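Side-chain contacts in thymidylate synthase 1 (Bacillus subtilis, PDB 1BKP), which catalyses the reductive methylation of dUMP to dTMP, with 5,10-methylenetetrahydrofolate serving as both methyl donor and reductant: residues I11-I14 / I15-I19; G89-I92 / W93-W96; Q194-V197 / L198-M201; R200-A203 / Q204-Y208; Y254-I258 / D259-L263. One frame throughout, in Å; residues are numbered along the deposited sequence.

Interaction 1: I11-I14 / I15-I19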
loop_
_atom_site.group_PDB
_atom_site.type_symbol
_atom_site.label_atom_id
_atom_site.label_comp_id
_atom_site.label_asym_id
_atom_site.label_seq_id
_atom_site.Cartn_x
_atom_site.Cartn_y
_atom_site.Cartn_z
ATOM N N ILE A 11 15.401 -8.712 10.238
ATOM C CA ILE A 11 15.508 -10.176 10.518
ATOM C C ILE A 11 15.613 -10.427 12.037
ATOM O O ILE A 11 15.001 -11.340 12.556
ATOM C CB ILE A 11 16.792 -10.786 9.744
ATOM C CG1 ILE A 11 16.634 -10.658 8.200
ATOM C CG2 ILE A 11 17.053 -12.247 10.258
ATOM C CD1 ILE A 11 15.472 -11.469 7.647
ATOM N N LYS A 12 16.419 -9.634 12.744
ATOM C CA LYS A 12 16.594 -9.792 14.193
ATOM C C LYS A 12 15.267 -9.584 14.922
ATOM O O LYS A 12 14.966 -10.264 15.914
ATOM C CB LYS A 12 17.617 -8.725 14.644
ATOM C CG LYS A 12 18.163 -8.828 16.057
ATOM C CD LYS A 12 19.298 -9.840 16.123
ATOM C CE LYS A 12 19.844 -9.964 17.552
ATOM N NZ LYS A 12 20.744 -11.131 17.785
ATOM N N ASP A 13 14.458 -8.665 14.398
ATOM C CA ASP A 13 13.171 -8.382 15.003
ATOM C C ASP A 13 12.229 -9.560 14.852
ATOM O O ASP A 13 11.406 -9.888 15.757
ATOM C CB ASP A 13 12.545 -7.123 14.364
ATOM C CG ASP A 13 11.230 -6.762 15.023
ATOM O OD1 ASP A 13 11.254 -6.684 16.245
ATOM O OD2 ASP A 13 10.180 -6.564 14.398
ATOM N N ILE A 14 12.363 -10.247 13.722
ATOM C CA ILE A 14 11.516 -11.382 13.461
ATOM C C ILE A 14 11.915 -12.608 14.311
ATOM O O ILE A 14 11.037 -13.282 14.967
ATOM C CB ILE A 14 11.551 -11.749 11.909
ATOM C CG1 ILE A 14 10.869 -10.643 11.098
ATOM C CG2 ILE A 14 10.834 -13.115 11.608
ATOM C CD1 ILE A 14 11.034 -10.870 9.520
ATOM N N ILE A 15 13.238 -12.839 14.369
ATOM C CA ILE A 15 13.765 -13.958 15.125
ATOM C C ILE A 15 13.413 -13.711 16.563
ATOM O O ILE A 15 12.973 -14.608 17.196
ATOM C CB ILE A 15 15.291 -14.081 15.047
ATOM C CG1 ILE A 15 15.707 -14.643 13.691
ATOM C CG2 ILE A 15 15.803 -14.929 16.201
ATOM C CD1 ILE A 15 17.203 -14.486 13.468
ATOM N N ASN A 16 13.513 -12.497 17.065
ATOM C CA ASN A 16 13.188 -12.255 18.459
ATOM C C ASN A 16 11.759 -12.034 18.898
ATOM O O ASN A 16 11.358 -12.494 19.951
ATOM C CB ASN A 16 14.034 -11.106 19.037
ATOM C CG ASN A 16 15.517 -11.334 18.866
ATOM O OD1 ASN A 16 15.967 -12.471 18.763
ATOM N ND2 ASN A 16 16.278 -10.254 18.797
ATOM N N ASN A 17 10.960 -11.426 18.054
ATOM C CA ASN A 17 9.607 -11.043 18.416
ATOM C C ASN A 17 8.619 -11.619 17.470
ATOM O O ASN A 17 7.405 -11.347 17.585
ATOM C CB ASN A 17 9.511 -9.528 18.264
ATOM C CG ASN A 17 10.419 -8.808 19.205
ATOM O OD1 ASN A 17 10.432 -9.092 20.391
ATOM N ND2 ASN A 17 11.193 -7.888 18.687
ATOM N N GLY A 18 9.095 -12.401 16.505
ATOM C CA GLY A 18 8.140 -12.943 15.535
ATOM C C GLY A 18 7.098 -13.916 16.082
ATOM O O GLY A 18 7.358 -14.631 17.046
ATOM N N ILE A 19 5.936 -13.967 15.459
ATOM C CA ILE A 19 4.872 -14.851 15.882
ATOM C C ILE A 19 4.790 -16.113 15.001
ATOM O O ILE A 19 4.821 -16.042 13.768
ATOM C CB ILE A 19 3.517 -14.066 15.837
ATOM C CG1 ILE A 19 3.645 -12.810 16.695
ATOM C CG2 ILE A 19 2.347 -14.960 16.320
ATOM C CD1 ILE A 19 3.186 -11.609 15.977
#
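Asp13 and Asn17 meet one helical turn apart, in a local contact along the last turns of helix 3-17, just before the chain runs into the short strand 19-20. The amide of Asn17 donates through ND2 to Asp13 OD1 at 2.7 Å, with the acceptor close to the amide plane and ND2 lying nearly on the line of the carboxylate's C-O bond; the two flat groups are turned 61° apart. Asp13 carries CG anti to its backbone N (chi1 -177°), which swings OD1 down the helix to the next turn. Its other oxygen, OD2, forms a salt bridge with Lys45 of strand 39-49, so the carboxylate ties the helix end to the central sheet. Beneath these side chains runs the i to i+4 ladder of an alpha-helix: Ile15 N to Ile11 O, Asn16 N to Lys12 O and Asn17 N to Asp13 O. A weak bond from Gly18 N to Ile14 O follows where the backbone leaves the helical conformation. On the inner side, Ile11 CG2 touches Ile15 CD1 at 3.9 Å, and both residues lean on Met234 of helix 227-235. Ile14 packs against Leu40, Val42 and Cys220 of the sheet, and against Val222, predicted to contribute to the dUMP site shared with the other subunit. Asn16 ND2 lies 3.6 Å from Lys12 CG, both residues being exposed.

Interaction 2: G89-I92 / W93-W96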
loop_
_atom_site.group_PDB
_atom_site.type_symbol
_atom_site.label_atom_id
_atom_site.label_comp_id
_atom_site.label_asym_id
_atom_site.label_seq_id
_atom_site.Cartn_x
_atom_site.Cartn_y
_atom_site.Cartn_z
ATOM N N GLY A 89 16.501 -17.453 -20.616
ATOM C CA GLY A 89 17.111 -18.464 -19.805
ATOM C C GLY A 89 16.646 -18.532 -18.351
ATOM O O GLY A 89 17.412 -18.911 -17.484
ATOM N N VAL A 90 15.407 -18.173 -18.041
ATOM C CA VAL A 90 14.953 -18.182 -16.626
ATOM C C VAL A 90 13.837 -19.206 -16.484
ATOM O O VAL A 90 12.890 -19.193 -17.256
ATOM C CB VAL A 90 14.460 -16.764 -16.170
ATOM C CG1 VAL A 90 13.754 -16.795 -14.841
ATOM C CG2 VAL A 90 15.593 -15.822 -16.139
ATOM N N HIS A 91 13.961 -20.050 -15.450
ATOM C CA HIS A 91 13.066 -21.106 -15.178
ATOM C C HIS A 91 12.413 -21.068 -13.832
ATOM O O HIS A 91 11.605 -21.948 -13.563
ATOM C CB HIS A 91 13.788 -22.418 -15.319
ATOM C CG HIS A 91 14.130 -22.730 -16.716
ATOM N ND1 HIS A 91 13.209 -23.263 -17.597
ATOM C CD2 HIS A 91 15.251 -22.463 -17.437
ATOM C CE1 HIS A 91 13.735 -23.277 -18.811
ATOM N NE2 HIS A 91 14.977 -22.802 -18.739
ATOM N N ILE A 92 12.655 -20.013 -13.034
ATOM C CA ILE A 92 12.047 -19.962 -11.702
ATOM C C ILE A 92 10.553 -19.849 -11.700
ATOM O O ILE A 92 9.976 -19.892 -10.614
ATOM C CB ILE A 92 12.590 -18.799 -10.815
ATOM C CG1 ILE A 92 12.189 -17.450 -11.442
ATOM C CG2 ILE A 92 14.094 -18.863 -10.744
ATOM C CD1 ILE A 92 12.599 -16.239 -10.625
ATOM N N TRP A 93 9.917 -19.555 -12.843
ATOM C CA TRP A 93 8.448 -19.487 -12.827
ATOM C C TRP A 93 7.774 -20.727 -13.427
ATOM O O TRP A 93 6.545 -20.740 -13.578
ATOM C CB TRP A 93 7.961 -18.283 -13.611
ATOM C CG TRP A 93 8.290 -17.012 -12.932
ATOM C CD1 TRP A 93 9.544 -16.442 -12.772
ATOM C CD2 TRP A 93 7.349 -16.062 -12.417
ATOM N NE1 TRP A 93 9.414 -15.171 -12.234
ATOM C CE2 TRP A 93 8.082 -14.914 -12.011
ATOM C CE3 TRP A 93 5.970 -16.063 -12.263
ATOM C CZ2 TRP A 93 7.466 -13.777 -11.475
ATOM C CZ3 TRP A 93 5.354 -14.933 -11.714
ATOM C CH2 TRP A 93 6.113 -13.799 -11.327
ATOM N N ASP A 94 8.577 -21.705 -13.885
ATOM C CA ASP A 94 7.995 -22.880 -14.603
ATOM C C ASP A 94 6.905 -23.656 -13.869
ATOM O O ASP A 94 5.936 -24.059 -14.490
ATOM C CB ASP A 94 9.067 -23.865 -14.991
ATOM C CG ASP A 94 10.111 -23.293 -15.939
ATOM O OD1 ASP A 94 9.890 -22.260 -16.602
ATOM O OD2 ASP A 94 11.158 -23.948 -16.064
ATOM N N GLN A 95 7.026 -23.772 -12.551
ATOM C CA GLN A 95 6.066 -24.496 -11.732
ATOM C C GLN A 95 4.675 -23.911 -11.836
ATOM O O GLN A 95 3.712 -24.599 -11.596
ATOM C CB GLN A 95 6.449 -24.443 -10.253
ATOM C CG GLN A 95 7.909 -24.104 -9.967
ATOM C CD GLN A 95 8.243 -24.104 -8.477
ATOM O OE1 GLN A 95 9.318 -24.571 -8.068
ATOM N NE2 GLN A 95 7.324 -23.584 -7.659
ATOM N N TRP A 96 4.591 -22.612 -12.119
ATOM C CA TRP A 96 3.305 -21.920 -12.191
ATOM C C TRP A 96 2.695 -21.853 -13.548
ATOM O O TRP A 96 1.622 -21.269 -13.721
ATOM C CB TRP A 96 3.441 -20.532 -11.613
ATOM C CG TRP A 96 3.535 -20.637 -10.165
ATOM C CD1 TRP A 96 2.539 -21.031 -9.307
ATOM C CD2 TRP A 96 4.657 -20.314 -9.358
ATOM N NE1 TRP A 96 2.987 -20.959 -7.998
ATOM C CE2 TRP A 96 4.278 -20.510 -8.010
ATOM C CE3 TRP A 96 5.937 -19.860 -9.642
ATOM C CZ2 TRP A 96 5.130 -20.254 -6.956
ATOM C CZ3 TRP A 96 6.804 -19.599 -8.594
ATOM C CH2 TRP A 96 6.396 -19.794 -7.261
HETATM O O HOH W 1 10.370 -19.476 -15.512
#
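His91 turns the edge of its imidazole to the carboxylate of Asp94 across a type I beta turn that runs from one residue to the other. His91 ND1 donates to Asp94 OD2 at 2.7 Å, with the oxygen almost in the ring plane, while the carboxylate stands 77° to that plane and accepts on its syn lone pair. The bond is somewhat bent, 146° at the hydrogen. Both side chains set CG anti to their own carbonyl carbon, which lets the two groups meet; the backbone closes the turn through Asp94 N to His91 O at 3.1 Å. A carboxylate so near would probably favour a positively charged imidazole. The turn follows helix 82-86, which Gly89, with positive phi, ends in a Schellman motif. Asn86 of that helix also donates to Asp94 OD1, anchoring the turn to the helix end. Trp93, at the third position, points into the protein instead: its NE1 bonds Glu70, and its indole meets Trp73 and Tyr107 edge-to-face, with its side chain about 8 Å from that of the catalytic Cys160. Past it, Trp96 brings CZ3 to 3.8 Å from Ile92 O. One water bridges the turn, accepting from Trp93 N at 2.7 Å and donating to Val90 O and to Asp94 OD1.

Interaction 3: Q194-V197 / L198-M201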
loop_
_atom_site.group_PDB
_atom_site.type_symbol
_atom_site.label_atom_id
_atom_site.label_comp_id
_atom_site.label_asym_id
_atom_site.label_seq_id
_atom_site.Cartn_x
_atom_site.Cartn_y
_atom_site.Cartn_z
ATOM N N GLN A 194 15.409 -5.389 -7.379
ATOM C CA GLN A 194 14.705 -5.359 -8.639
ATOM C C GLN A 194 13.893 -4.072 -8.823
ATOM O O GLN A 194 13.991 -3.457 -9.886
ATOM C CB GLN A 194 13.816 -6.586 -8.665
ATOM C CG GLN A 194 12.629 -6.601 -9.536
ATOM C CD GLN A 194 11.872 -7.961 -9.408
ATOM O OE1 GLN A 194 11.986 -8.841 -10.281
ATOM N NE2 GLN A 194 11.178 -8.136 -8.328
ATOM N N TYR A 195 13.207 -3.613 -7.789
ATOM C CA TYR A 195 12.412 -2.379 -7.938
ATOM C C TYR A 195 13.246 -1.110 -7.949
ATOM O O TYR A 195 12.826 -0.067 -8.548
ATOM C CB TYR A 195 11.159 -2.347 -6.985
ATOM C CG TYR A 195 10.026 -3.063 -7.657
ATOM C CD1 TYR A 195 9.946 -4.496 -7.645
ATOM C CD2 TYR A 195 9.032 -2.329 -8.368
ATOM C CE1 TYR A 195 8.912 -5.173 -8.313
ATOM C CE2 TYR A 195 8.008 -2.970 -9.058
ATOM C CZ TYR A 195 7.964 -4.409 -9.013
ATOM O OH TYR A 195 6.951 -5.008 -9.731
ATOM N N ASN A 196 14.430 -1.155 -7.314
ATOM C CA ASN A 196 15.299 0.021 -7.391
ATOM C C ASN A 196 15.839 0.153 -8.850
ATOM O O ASN A 196 15.971 1.282 -9.427
ATOM C CB ASN A 196 16.465 -0.122 -6.389
ATOM C CG ASN A 196 17.273 1.142 -6.308
ATOM O OD1 ASN A 196 18.284 1.195 -6.911
ATOM N ND2 ASN A 196 16.733 2.225 -5.681
ATOM N N VAL A 197 16.103 -0.988 -9.490
ATOM C CA VAL A 197 16.534 -0.928 -10.910
ATOM C C VAL A 197 15.403 -0.263 -11.761
ATOM O O VAL A 197 15.649 0.659 -12.523
ATOM C CB VAL A 197 16.903 -2.353 -11.471
ATOM C CG1 VAL A 197 17.340 -2.231 -12.957
ATOM C CG2 VAL A 197 18.066 -2.837 -10.659
ATOM N N LEU A 198 14.146 -0.587 -11.454
ATOM C CA LEU A 198 13.057 -0.010 -12.205
ATOM C C LEU A 198 13.052 1.542 -11.957
ATOM O O LEU A 198 12.778 2.296 -12.884
ATOM C CB LEU A 198 11.713 -0.568 -11.729
ATOM C CG LEU A 198 10.487 -0.046 -12.486
ATOM C CD1 LEU A 198 10.500 -0.562 -13.986
ATOM C CD2 LEU A 198 9.217 -0.560 -11.695
ATOM N N GLN A 199 13.323 1.981 -10.723
ATOM C CA GLN A 199 13.359 3.401 -10.433
ATOM C C GLN A 199 14.388 4.085 -11.331
ATOM O O GLN A 199 14.110 5.204 -11.883
ATOM C CB GLN A 199 13.749 3.672 -8.997
ATOM C CG GLN A 199 13.530 5.120 -8.616
ATOM C CD GLN A 199 13.856 5.370 -7.164
ATOM O OE1 GLN A 199 14.423 4.506 -6.528
ATOM N NE2 GLN A 199 13.543 6.575 -6.638
ATOM N N ARG A 200 15.616 3.536 -11.321
ATOM C CA ARG A 200 16.711 4.067 -12.149
ATOM C C ARG A 200 16.371 4.065 -13.625
ATOM O O ARG A 200 16.663 5.066 -14.327
ATOM C CB ARG A 200 18.012 3.295 -11.873
ATOM C CG ARG A 200 18.452 3.500 -10.345
ATOM C CD ARG A 200 19.659 2.648 -9.940
ATOM N NE ARG A 200 19.867 2.864 -8.515
ATOM C CZ ARG A 200 20.882 3.541 -8.005
ATOM N NH1 ARG A 200 21.886 3.990 -8.786
ATOM N NH2 ARG A 200 20.929 3.691 -6.713
ATOM N N MET A 201 15.726 3.015 -14.139
ATOM C CA MET A 201 15.354 2.999 -15.571
ATOM C C MET A 201 14.402 4.131 -15.942
ATOM O O MET A 201 14.603 4.855 -16.945
ATOM C CB MET A 201 14.629 1.716 -15.916
ATOM C CG MET A 201 15.663 0.501 -15.958
ATOM S SD MET A 201 14.705 -1.053 -16.010
ATOM C CE MET A 201 14.038 -1.111 -17.668
#
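Arg200 runs back along helix 188-206 toward Asn196, one turn earlier, and its atoms can be taken in order. Arg200 CB lies 3.6 Å from Val197 O; its CG passes Asn196 O at 3.5 Å; its CD comes to 3.6 Å from Asn196 OD1. Arg200 NE then donates to that same Asn196 OD1 at 2.8 Å, somewhat tilted from the amide's carbonyl plane. The bond is fairly straight, 159° at the hydrogen, and the guanidinium and amide planes stand 55° apart. The chain is extended from CG to NE, and CG sits anti to the carbonyl carbon (chi1 -63°), which aims the whole arm at the preceding turn. A leucine in place of Arg200 would probably leave Asn196 OD1 without this donor and its amide less firmly fixed. The helix is the crossover of the beta-alpha-beta unit between strands 172-183 and 209-223. Tyr195 and Leu198 lie side by side, both buried, with Tyr195 CE2 3.8 Å from Leu198 CD2. Tyr195 OH bonds Trp75, while Gln199 NE2 reaches Leu173 O and Glu212 O, one on each of those strands. Chemically, then, Asn51 supplies one partner to each amide, its OD1 accepting from Asn196 ND2 and its ND2 donating to Gln199 OE1; Arg200 gives NE to Asn196 OD1 and, weakly, NH2 to Asn51 OD1, so that buried amides are satisfied from several sides.

Interaction 4: R200-A203 / Q204-Y208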
loop_
_atom_site.group_PDB
_atom_site.type_symbol
_atom_site.label_atom_id
_atom_site.label_comp_id
_atom_site.label_asym_id
_atom_site.label_seq_id
_atom_site.Cartn_x
_atom_site.Cartn_y
_atom_site.Cartn_z
ATOM N N ARG A 200 15.616 3.536 -11.321
ATOM C CA ARG A 200 16.711 4.067 -12.149
ATOM C C ARG A 200 16.371 4.065 -13.625
ATOM O O ARG A 200 16.663 5.066 -14.327
ATOM C CB ARG A 200 18.012 3.295 -11.873
ATOM C CG ARG A 200 18.452 3.500 -10.345
ATOM C CD ARG A 200 19.659 2.648 -9.940
ATOM N NE ARG A 200 19.867 2.864 -8.515
ATOM C CZ ARG A 200 20.882 3.541 -8.005
ATOM N NH1 ARG A 200 21.886 3.990 -8.786
ATOM N NH2 ARG A 200 20.929 3.691 -6.713
ATOM N N MET A 201 15.726 3.015 -14.139
ATOM C CA MET A 201 15.354 2.999 -15.571
ATOM C C MET A 201 14.402 4.131 -15.942
ATOM O O MET A 201 14.603 4.855 -16.945
ATOM C CB MET A 201 14.629 1.716 -15.916
ATOM C CG MET A 201 15.663 0.501 -15.958
ATOM S SD MET A 201 14.705 -1.053 -16.010
ATOM C CE MET A 201 14.038 -1.111 -17.668
ATOM N N ILE A 202 13.373 4.281 -15.097
ATOM C CA ILE A 202 12.282 5.225 -15.379
ATOM C C ILE A 202 12.762 6.650 -15.183
ATOM O O ILE A 202 12.449 7.508 -15.969
ATOM C CB ILE A 202 10.854 4.888 -14.637
ATOM C CG1 ILE A 202 10.175 3.659 -15.325
ATOM C CG2 ILE A 202 9.911 6.193 -14.746
ATOM C CD1 ILE A 202 8.999 3.090 -14.615
ATOM N N ALA A 203 13.567 6.892 -14.178
ATOM C CA ALA A 203 14.074 8.238 -13.969
ATOM C C ALA A 203 14.953 8.671 -15.197
ATOM O O ALA A 203 14.882 9.848 -15.652
ATOM C CB ALA A 203 14.927 8.240 -12.698
ATOM N N GLN A 204 15.709 7.685 -15.769
ATOM C CA GLN A 204 16.599 7.994 -16.858
ATOM C C GLN A 204 15.804 8.421 -18.077
ATOM O O GLN A 204 16.157 9.408 -18.680
ATOM C CB GLN A 204 17.521 6.803 -17.177
ATOM C CG GLN A 204 18.334 7.025 -18.514
ATOM C CD GLN A 204 19.467 6.029 -18.647
ATOM O OE1 GLN A 204 20.223 5.849 -17.708
ATOM N NE2 GLN A 204 19.595 5.366 -19.834
ATOM N N VAL A 205 14.694 7.749 -18.371
ATOM C CA VAL A 205 13.922 8.054 -19.547
ATOM C C VAL A 205 12.871 9.196 -19.447
ATOM O O VAL A 205 12.268 9.590 -20.461
ATOM C CB VAL A 205 13.318 6.816 -20.121
ATOM C CG1 VAL A 205 14.422 5.857 -20.492
ATOM C CG2 VAL A 205 12.292 6.168 -19.163
ATOM N N THR A 206 12.622 9.684 -18.222
ATOM C CA THR A 206 11.677 10.745 -18.014
ATOM C C THR A 206 12.450 12.017 -17.656
ATOM O O THR A 206 11.869 13.077 -17.453
ATOM C CB THR A 206 10.684 10.409 -16.956
ATOM O OG1 THR A 206 11.352 10.084 -15.703
ATOM C CG2 THR A 206 9.784 9.281 -17.450
ATOM N N GLY A 207 13.736 11.880 -17.501
ATOM C CA GLY A 207 14.571 13.011 -17.211
ATOM C C GLY A 207 14.642 13.526 -15.804
ATOM O O GLY A 207 14.810 14.756 -15.604
ATOM N N TYR A 208 14.441 12.676 -14.802
ATOM C CA TYR A 208 14.540 13.183 -13.441
ATOM C C TYR A 208 15.698 12.591 -12.766
ATOM O O TYR A 208 16.317 11.631 -13.269
ATOM C CB TYR A 208 13.274 12.798 -12.602
ATOM C CG TYR A 208 12.022 13.423 -13.091
ATOM C CD1 TYR A 208 11.833 14.821 -12.976
ATOM C CD2 TYR A 208 11.013 12.650 -13.714
ATOM C CE1 TYR A 208 10.666 15.439 -13.468
ATOM C CE2 TYR A 208 9.879 13.231 -14.215
ATOM C CZ TYR A 208 9.703 14.634 -14.083
ATOM O OH TYR A 208 8.544 15.249 -14.538
#
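Ile202 O is gripped twice by Thr206: Thr206 OG1 donates to it at 2.8 Å, and the backbone N adds a weak bond at 3.1 Å. This is the C-terminal end of helix 188-206, the crossover of a beta-alpha-beta unit, where the chain turns toward strand 209-223. Thr206 holds OG1 between its backbone N and carbonyl carbon (chi1 57°), a rotation that lays the hydroxyl against the preceding turn and leaves CG2 to touch Ile202 CG2 at 4.1 Å. A valine at Thr206 would probably leave Ile202 O with little more than the weak backbone donor, where the backbone bonds are already weak. The next carbonyl, Ala203 O, accepts from Tyr208 N at 3.0 Å, five residues on, and more weakly from Thr206 N. The positive phi of Gly207 is consistent with this longer reach, at backbone angles where a CB would be jammed against the carbonyl oxygen of Thr206. Further back the ladder is regular, with Gln204 N bonded to Arg200 O and Val205 N to Met201 O at 3.2 Å. Gln204 carries its amide away from the turn to Asn247 O and Val250 O, while Ile202 and Thr206 both lean on Leu130 of helix 125-135. Tyr208 sends its hydroxyl to Leu133 O, and over one face of its ring, offset toward the rim, lies Thr206 O, 3.7 Å above the plane.

Interaction 5: Y254-I258 / D259-L263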
loop_
_atom_site.group_PDB
_atom_site.type_symbol
_atom_site.label_atom_id
_atom_site.label_comp_id
_atom_site.label_asym_id
_atom_site.label_seq_id
_atom_site.Cartn_x
_atom_site.Cartn_y
_atom_site.Cartn_z
ATOM N N TYR A 254 11.500 1.176 -23.670
ATOM C CA TYR A 254 11.367 -0.032 -24.429
ATOM C C TYR A 254 12.631 -0.424 -25.173
ATOM O O TYR A 254 12.643 -1.482 -25.758
ATOM C CB TYR A 254 10.199 0.062 -25.386
ATOM C CG TYR A 254 8.937 0.250 -24.609
ATOM C CD1 TYR A 254 8.344 -0.835 -23.961
ATOM C CD2 TYR A 254 8.357 1.501 -24.487
ATOM C CE1 TYR A 254 7.167 -0.667 -23.183
ATOM C CE2 TYR A 254 7.187 1.691 -23.711
ATOM C CZ TYR A 254 6.601 0.611 -23.070
ATOM O OH TYR A 254 5.473 0.773 -22.297
ATOM N N ASP A 255 13.731 0.304 -24.942
ATOM C CA ASP A 255 14.982 -0.023 -25.618
ATOM C C ASP A 255 15.970 -0.757 -24.722
ATOM O O ASP A 255 16.984 -1.254 -25.196
ATOM C CB ASP A 255 15.676 1.264 -26.105
ATOM C CG ASP A 255 15.026 1.839 -27.327
ATOM O OD1 ASP A 255 14.249 1.098 -27.976
ATOM O OD2 ASP A 255 15.252 3.053 -27.608
ATOM N N PHE A 256 15.699 -0.843 -23.428
ATOM C CA PHE A 256 16.630 -1.449 -22.498
ATOM C C PHE A 256 16.708 -2.964 -22.703
ATOM O O PHE A 256 15.734 -3.582 -23.098
ATOM C CB PHE A 256 16.183 -1.164 -21.033
ATOM C CG PHE A 256 16.537 0.217 -20.516
ATOM C CD1 PHE A 256 17.849 0.503 -20.170
ATOM C CD2 PHE A 256 15.536 1.186 -20.324
ATOM C CE1 PHE A 256 18.220 1.751 -19.615
ATOM C CE2 PHE A 256 15.811 2.444 -19.780
ATOM C CZ PHE A 256 17.194 2.750 -19.402
ATOM N N THR A 257 17.891 -3.541 -22.587
ATOM C CA THR A 257 17.981 -4.986 -22.756
ATOM C C THR A 257 18.884 -5.333 -21.612
ATOM O O THR A 257 19.491 -4.431 -21.013
ATOM C CB THR A 257 18.704 -5.454 -24.133
ATOM O OG1 THR A 257 20.062 -4.963 -24.161
ATOM C CG2 THR A 257 17.938 -5.011 -25.399
ATOM N N ILE A 258 19.081 -6.640 -21.375
ATOM C CA ILE A 258 19.947 -7.094 -20.263
ATOM C C ILE A 258 21.371 -6.622 -20.351
ATOM O O ILE A 258 21.970 -6.317 -19.337
ATOM C CB ILE A 258 19.803 -8.667 -20.040
ATOM C CG1 ILE A 258 20.425 -9.053 -18.718
ATOM C CG2 ILE A 258 20.348 -9.435 -21.172
ATOM C CD1 ILE A 258 19.702 -8.353 -17.482
ATOM N N ASP A 259 21.925 -6.461 -21.562
ATOM C CA ASP A 259 23.295 -5.988 -21.706
ATOM C C ASP A 259 23.443 -4.530 -21.361
ATOM O O ASP A 259 24.549 -4.094 -21.178
ATOM C CB ASP A 259 23.774 -6.273 -23.132
ATOM C CG ASP A 259 23.509 -7.755 -23.501
ATOM O OD1 ASP A 259 24.051 -8.632 -22.734
ATOM O OD2 ASP A 259 22.626 -8.015 -24.384
ATOM N N ASP A 260 22.346 -3.847 -20.978
ATOM C CA ASP A 260 22.517 -2.419 -20.627
ATOM C C ASP A 260 22.763 -2.197 -19.108
ATOM O O ASP A 260 22.757 -1.064 -18.632
ATOM C CB ASP A 260 21.291 -1.587 -21.072
ATOM C CG ASP A 260 21.175 -1.497 -22.564
ATOM O OD1 ASP A 260 22.193 -1.318 -23.231
ATOM O OD2 ASP A 260 20.088 -1.649 -23.108
ATOM N N PHE A 261 22.967 -3.299 -18.366
ATOM C CA PHE A 261 23.100 -3.215 -16.926
ATOM C C PHE A 261 24.343 -4.001 -16.511
ATOM O O PHE A 261 24.478 -5.114 -16.907
ATOM C CB PHE A 261 21.882 -3.930 -16.299
ATOM C CG PHE A 261 20.551 -3.268 -16.620
ATOM C CD1 PHE A 261 20.117 -2.182 -15.885
ATOM C CD2 PHE A 261 19.804 -3.708 -17.654
ATOM C CE1 PHE A 261 18.915 -1.527 -16.208
ATOM C CE2 PHE A 261 18.564 -3.083 -18.015
ATOM C CZ PHE A 261 18.124 -1.945 -17.254
ATOM N N LYS A 262 25.178 -3.479 -15.640
ATOM C CA LYS A 262 26.324 -4.250 -15.215
ATOM C C LYS A 262 26.614 -3.752 -13.799
ATOM O O LYS A 262 26.569 -2.554 -13.562
ATOM C CB LYS A 262 27.509 -3.967 -16.205
ATOM C CG LYS A 262 28.841 -3.717 -15.591
ATOM C CD LYS A 262 29.870 -3.374 -16.676
ATOM C CE LYS A 262 31.293 -3.808 -16.271
ATOM N NZ LYS A 262 32.249 -3.814 -17.434
ATOM N N LEU A 263 26.825 -4.689 -12.874
ATOM C CA LEU A 263 27.170 -4.424 -11.509
ATOM C C LEU A 263 28.631 -4.470 -11.448
ATOM O O LEU A 263 29.207 -5.477 -11.780
ATOM C CB LEU A 263 26.660 -5.553 -10.669
ATOM C CG LEU A 263 26.118 -5.267 -9.294
ATOM C CD1 LEU A 263 25.186 -4.007 -9.355
ATOM C CD2 LEU A 263 25.388 -6.550 -8.795
#
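Thr257 and Asp260 are joined by hydrogen bonds round a short 3-10 turn. Thr257 N donates to Asp260 OD2 at 2.9 Å, meeting the oxygen on its anti side and 31° out of the carboxylate plane; Asp260 N returns a bond of 2.9 Å to Thr257 O. Thr257 OG1 adds a weak one to the same OD2. Asp260 OD1 takes its own donor, Asn247 ND2, so both oxygens of this buried carboxylate are used. Phe261 also presents its ring edge to a polar atom, Ile258 O. Among the apolar contacts, Phe256 and Phe261 have planes only 30° apart but slid past one another, their centroids 5.7 Å apart; CD1 of Phe256 meets CZ of Phe261 at 3.8 Å. The turn leads into strand 261-264, which pairs antiparallel with strand 243-246, and the two phenylalanines both touch Ile246 of strand 243-246 and Met201 of helix 188-206, while Ile258 and Phe261 reach Ile68 of helix 64-75.

How the interactions relate
Along the chain the five contacts come in series, except that interactions 3 and 4 overlap, sharing Arg200 and Met201 on helix 188-206, with centres 9 Å apart. Interaction 5 lies against that same helix: Met201 CE reaches Phe256 CD2 at 3.8 Å and Val197 CG1 reaches Phe261 CE1 at 3.7 Å, so side chains of the crossover helix pack directly against the loop and strand of the small sheet, joining it to the central beta-alpha-beta unit. Interaction 2 stands apart in a loop, its nearest atoms about 7 Å from interaction 3. Interaction 1 is remote, about 37 Å between centres from interactions 4 and 5 and on the opposite side of the chain's centre, where helix 3-17 packs on the central mixed sheet.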